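Local coordinates for protein superoxide dismutase (Candida albicans, PDB 4GUN) that probably disproportionates superoxide radicals into hydrogen peroxide and molecular oxygen at a protein-bound manganese ion, at residues P22-K26 against E27-L31. The protein carries 2 engineered substitutions. Sequence-based numbering, arbitrary orientation.
Sequences PYISK and EINDL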
loop_
_atom_site.group_PDB
_atom_site.type_symbol
_atom_site.label_atom_id
_atom_site.label_comp_id
_atom_site.label_asym_id
_atom_site.label_seq_id
_atom_site.Cartn_x
_atom_site.Cartn_y
_atom_site.Cartn_z
ATOM N N PRO A 22 32.363 -8.575 15.935
ATOM C CA PRO A 22 32.179 -9.185 14.604
ATOM C C PRO A 22 30.737 -9.246 14.093
ATOM O O PRO A 22 30.485 -9.902 13.088
ATOM C CB PRO A 22 32.761 -10.594 14.809
ATOM C CG PRO A 22 32.374 -10.932 16.230
ATOM C CD PRO A 22 32.424 -9.615 16.990
ATOM N N TYR A 23 29.797 -8.605 14.797
ATOM C CA TYR A 23 28.361 -8.646 14.498
ATOM C C TYR A 23 27.960 -7.757 13.313
ATOM O O TYR A 23 27.316 -8.241 12.382
ATOM C CB TYR A 23 27.543 -8.392 15.791
ATOM C CG TYR A 23 28.049 -9.234 16.950
ATOM C CD1 TYR A 23 27.958 -10.627 16.919
ATOM C CD2 TYR A 23 28.718 -8.652 18.017
ATOM C CE1 TYR A 23 28.483 -11.410 17.946
ATOM C CE2 TYR A 23 29.252 -9.427 19.050
ATOM C CZ TYR A 23 29.131 -10.806 19.009
ATOM O OH TYR A 23 29.600 -11.577 20.046
ATOM N N ILE A 24 28.392 -6.485 13.328
ATOM C CA ILE A 24 28.180 -5.503 12.250
ATOM C C ILE A 24 29.564 -4.895 11.936
ATOM O O ILE A 24 30.243 -4.414 12.842
ATOM C CB ILE A 24 27.116 -4.408 12.589
ATOM C CG1 ILE A 24 25.800 -5.036 13.156
ATOM C CG2 ILE A 24 26.850 -3.524 11.341
ATOM C CD1 ILE A 24 24.754 -4.047 13.640
ATOM N N SER A 25 29.995 -4.964 10.670
ATOM C CA SER A 25 31.328 -4.478 10.306
ATOM C C SER A 25 31.440 -2.957 10.250
ATOM O O SER A 25 30.426 -2.266 10.068
ATOM C CB SER A 25 31.782 -5.097 8.986
ATOM O OG SER A 25 31.117 -4.490 7.886
ATOM N N LYS A 26 32.691 -2.440 10.369
ATOM C CA LYS A 26 32.981 -1.007 10.232
ATOM C C LYS A 26 32.535 -0.550 8.833
ATOM O O LYS A 26 31.990 0.539 8.686
ATOM C CB LYS A 26 34.492 -0.728 10.398
ATOM C CG LYS A 26 34.855 0.726 10.137
ATOM C CD LYS A 26 36.227 1.120 10.613
ATOM C CE LYS A 26 36.544 2.494 10.063
ATOM N NZ LYS A 26 37.955 2.871 10.309
ATOM N N GLU A 27 32.770 -1.402 7.811
ATOM C CA GLU A 27 32.473 -1.124 6.401
ATOM C C GLU A 27 30.987 -0.837 6.183
ATOM O O GLU A 27 30.657 0.198 5.594
ATOM C CB GLU A 27 33.035 -2.246 5.493
ATOM C CG GLU A 27 34.567 -2.292 5.463
ATOM C CD GLU A 27 35.258 -2.505 6.802
ATOM O OE1 GLU A 27 34.788 -3.373 7.577
ATOM O OE2 GLU A 27 36.197 -1.737 7.119
ATOM N N ILE A 28 30.099 -1.669 6.778
ATOM C CA ILE A 28 28.639 -1.422 6.767
ATOM C C ILE A 28 28.341 -0.132 7.547
ATOM O O ILE A 28 27.743 0.769 6.986
ATOM C CB ILE A 28 27.810 -2.625 7.314
ATOM C CG1 ILE A 28 27.863 -3.824 6.347
ATOM C CG2 ILE A 28 26.343 -2.203 7.616
ATOM C CD1 ILE A 28 27.446 -5.166 7.003
ATOM N N ASN A 29 28.782 -0.036 8.826
ATOM C CA ASN A 29 28.546 1.140 9.671
ATOM C C ASN A 29 28.972 2.476 9.032
ATOM O O ASN A 29 28.230 3.454 9.088
ATOM C CB ASN A 29 29.180 0.945 11.061
ATOM C CG ASN A 29 28.447 -0.031 11.965
ATOM O OD1 ASN A 29 27.249 -0.274 11.818
ATOM N ND2 ASN A 29 29.140 -0.582 12.960
ATOM N N ASP A 30 30.146 2.515 8.391
ATOM C CA ASP A 30 30.616 3.752 7.742
ATOM C C ASP A 30 29.680 4.200 6.599
ATOM O O ASP A 30 29.357 5.382 6.487
ATOM C CB ASP A 30 32.054 3.592 7.228
ATOM C CG ASP A 30 32.720 4.908 6.877
ATOM O OD1 ASP A 30 32.184 5.968 7.262
ATOM O OD2 ASP A 30 33.797 4.877 6.264
ATOM N N LEU A 31 29.231 3.257 5.774
ATOM C CA LEU A 31 28.307 3.574 4.673
ATOM C C LEU A 31 26.933 3.883 5.227
ATOM O O LEU A 31 26.280 4.842 4.795
ATOM C CB LEU A 31 28.200 2.397 3.705
ATOM C CG LEU A 31 29.406 2.158 2.820
ATOM C CD1 LEU A 31 29.311 0.791 2.163
ATOM C CD2 LEU A 31 29.573 3.276 1.782
#
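S25 meets I28 as the N-cap of helix 26-56, a worked example of how a serine side chain can supply the acceptor that a first-turn N-H lacks for want of a preceding helical carbonyl. Its OG accepts from I28 N at 3.2 Å, with the N-H pointing almost straight at it (168°). With chi1 at 76° the hydroxyl sits between the backbone N and the carbonyl carbon of S25, turned toward the amides of the first turn.

Backbone bonding starts at the same residue. N29 N donates to S25 O at 3.0 Å, and D30 N follows with a 2.7 Å bond to K26 O. This is the opening turn of the first long helix of the alpha-hairpin domain, whose H32, one turn past I28, is a manganese ligand; the side chain of I28 lies about 8 Å from the metal ion and also packs on L178 and Q179 of helix 177-180.

Apolar contact lies on the buried side. CG2 of I24 touches CG2 of I28 at 4.0 Å, and the same methyl presses on the amide of N29, reaching OD1 at 3.3 Å, the two side chains crossing at about a right angle. N29 turns its ND2 to L17 O, which ties the helix start to the preceding loop.

Charged groups gather at the outer side without pairing directly. The E27 chain bends back at chi2 (59°), bringing OE1 to 3.7 Å from S25 CB, whereas the extended K26 chain leaves NZ 5.9 Å from E27 OE2; D30 OD1 instead accepts from N34 ND2.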